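Local coordinates for protein sylvaticin (Pythium sylvaticum, PDB 2POS) that is a secreted alpha-elicitin-like protein that probably carries sterols or other lipids and may trigger defence responses in plants, at residues A[5-10]-A[69-74]. Numbering follows the deposited sequence.
Sequences KECAFT and NDCILV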
loop_
_atom_site.group_PDB
_atom_site.type_symbol
_atom_site.label_atom_id
_atom_site.label_comp_id
_atom_site.label_asym_id
_atom_site.label_seq_id
_atom_site.Cartn_x
_atom_site.Cartn_y
_atom_site.Cartn_z
ATOM N N LYS A 5 0.084 11.766 -13.647
ATOM C CA LYS A 5 1.140 10.970 -14.259
ATOM C C LYS A 5 1.054 9.525 -13.787
ATOM O O LYS A 5 1.042 9.252 -12.583
ATOM C CB LYS A 5 2.494 11.584 -13.926
ATOM C CG LYS A 5 3.694 10.956 -14.604
ATOM C CD LYS A 5 4.907 11.891 -14.511
ATOM C CE LYS A 5 5.363 12.102 -13.072
ATOM N NZ LYS A 5 6.538 13.024 -12.968
ATOM N N GLU A 6 0.994 8.607 -14.746
ATOM C CA GLU A 6 0.878 7.179 -14.448
ATOM C C GLU A 6 2.241 6.493 -14.390
ATOM O O GLU A 6 3.162 6.849 -15.135
ATOM C CB GLU A 6 -0.070 6.494 -15.444
ATOM C CG GLU A 6 -1.516 6.940 -15.232
ATOM C CD GLU A 6 -2.473 6.584 -16.359
ATOM O OE1 GLU A 6 -2.134 5.754 -17.224
ATOM O OE2 GLU A 6 -3.583 7.152 -16.359
ATOM N N CYS A 7 2.365 5.528 -13.478
ATOM C CA CYS A 7 3.572 4.732 -13.340
ATOM C C CYS A 7 3.704 3.817 -14.543
ATOM O O CYS A 7 2.703 3.314 -15.062
ATOM C CB CYS A 7 3.511 3.838 -12.095
ATOM S SG CYS A 7 3.101 4.653 -10.544
ATOM N N ALA A 8 4.940 3.602 -14.968
ATOM C CA ALA A 8 5.260 2.529 -15.905
ATOM C C ALA A 8 4.886 1.200 -15.255
ATOM O O ALA A 8 4.905 1.074 -14.027
ATOM C CB ALA A 8 6.733 2.557 -16.242
ATOM N N PHE A 9 4.548 0.203 -16.068
ATOM C CA PHE A 9 4.143 -1.088 -15.516
ATOM C C PHE A 9 5.238 -1.695 -14.637
ATOM O O PHE A 9 4.940 -2.424 -13.687
ATOM C CB PHE A 9 3.725 -2.070 -16.621
ATOM C CG PHE A 9 3.116 -3.340 -16.096
ATOM C CD1 PHE A 9 1.775 -3.388 -15.740
ATOM C CD2 PHE A 9 3.887 -4.487 -15.942
ATOM C CE1 PHE A 9 1.210 -4.557 -15.245
ATOM C CE2 PHE A 9 3.333 -5.660 -15.443
ATOM C CZ PHE A 9 1.996 -5.695 -15.094
ATOM N N THR A 10 6.497 -1.379 -14.950
ATOM C CA THR A 10 7.650 -1.880 -14.197
ATOM C C THR A 10 7.582 -1.536 -12.709
ATOM O O THR A 10 8.192 -2.205 -11.876
ATOM C CB THR A 10 8.997 -1.392 -14.796
ATOM O OG1 THR A 10 8.972 0.030 -14.963
ATOM C CG2 THR A 10 9.264 -2.057 -16.144
ATOM N N ASN A 69 7.608 5.110 -6.583
ATOM C CA ASN A 69 7.589 6.404 -7.252
ATOM C C ASN A 69 6.314 7.177 -6.957
ATOM O O ASN A 69 5.301 6.606 -6.566
ATOM C CB ASN A 69 7.780 6.226 -8.763
ATOM C CG ASN A 69 9.209 5.871 -9.126
ATOM O OD1 ASN A 69 10.131 6.111 -8.355
ATOM N ND2 ASN A 69 9.394 5.296 -10.306
ATOM N N ASP A 70 6.406 8.492 -7.122
ATOM C CA ASP A 70 5.292 9.399 -6.972
ATOM C C ASP A 70 4.564 9.443 -8.315
ATOM O O ASP A 70 4.838 10.291 -9.170
ATOM C CB ASP A 70 5.834 10.774 -6.572
ATOM C CG ASP A 70 4.744 11.742 -6.125
ATOM O OD1 ASP A 70 3.546 11.407 -6.170
ATOM O OD2 ASP A 70 5.106 12.865 -5.716
ATOM N N CYS A 71 3.654 8.493 -8.500
ATOM C CA CYS A 71 2.900 8.333 -9.739
ATOM C C CYS A 71 1.680 7.480 -9.452
ATOM O O CYS A 71 1.607 6.833 -8.406
ATOM C CB CYS A 71 3.751 7.659 -10.827
ATOM S SG CYS A 71 4.526 6.080 -10.325
ATOM N N ILE A 72 0.732 7.479 -10.387
ATOM C CA ILE A 72 -0.483 6.690 -10.251
ATOM C C ILE A 72 -0.282 5.303 -10.847
ATOM O O ILE A 72 -0.032 5.156 -12.044
ATOM C CB ILE A 72 -1.699 7.408 -10.905
ATOM C CG1 ILE A 72 -2.023 8.714 -10.158
ATOM C CG2 ILE A 72 -2.909 6.476 -10.980
ATOM C CD1 ILE A 72 -2.624 8.524 -8.759
ATOM N N LEU A 73 -0.365 4.300 -9.978
ATOM C CA LEU A 73 -0.363 2.898 -10.373
ATOM C C LEU A 73 -1.776 2.495 -10.784
ATOM O O LEU A 73 -2.721 2.637 -10.004
ATOM C CB LEU A 73 0.120 2.041 -9.202
ATOM C CG LEU A 73 0.450 0.565 -9.436
ATOM C CD1 LEU A 73 1.656 0.429 -10.360
ATOM C CD2 LEU A 73 0.720 -0.110 -8.108
ATOM N N VAL A 74 -1.897 2.008 -12.019
ATOM C CA VAL A 74 -3.181 1.644 -12.612
ATOM C C VAL A 74 -3.290 0.126 -12.693
ATOM O O VAL A 74 -2.502 -0.514 -13.386
ATOM C CB VAL A 74 -3.322 2.253 -14.031
ATOM C CG1 VAL A 74 -4.628 1.808 -14.696
ATOM C CG2 VAL A 74 -3.252 3.763 -13.963
HETATM O O HOH W 1 0.286 2.551 -14.092
#
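A disulfide and a single parallel beta bridge tie the N-terminal loop of this elicitin fold to the chain that enters its small two-stranded antiparallel sheet. Segment 5-10 runs toward helix 10-13. Segment 69-74 leads into strand 73-75, whose partner is 78-80. The Cys7–Cys71 bond joins the first and fifth cysteines, the pairing characteristic of elicitins.

The bridge pairs Glu6 with Ile72, and Ile72 supplies both backbone hydrogen bonds. Ile72 N donates to Lys5 O over 2.8 Å, nearly straight and in the plane of that carbonyl. Ile72 O accepts a bond from Cys7 N at 2.8 Å, but here the donor lies well above the carbonyl plane, 48° out of it. Glu6 CA adds a CA-H...O contact of 3.3 Å to Ile72 O. A water then extends the link past the bridge. The water donates to Cys7 O at 2.7 Å, accepts from Val74 N and gives a weak third bond to Ile72 O.

The side chain of Glu6 starts beside its own backbone N and runs extended beyond CG. It crosses Val74 obliquely, with Glu6 CD 3.8 Å from Val74 CG2. Its OE2 forms a salt bridge with Arg79 of strand 78-80, so the loop is also held by the second strand. At the other end of the contact, Asp70 OD1 bonds to Asn81 and to the N of Glu2.

Cys7 SG lies anti to its carbonyl carbon, whereas Cys71 SG takes the crowded position between N and carbonyl carbon (chi1 53°). The sulfurs meet in a right-handed disulfide with chi3 101°, and Cys7 SG also rests 4.2 Å from Leu73 CB.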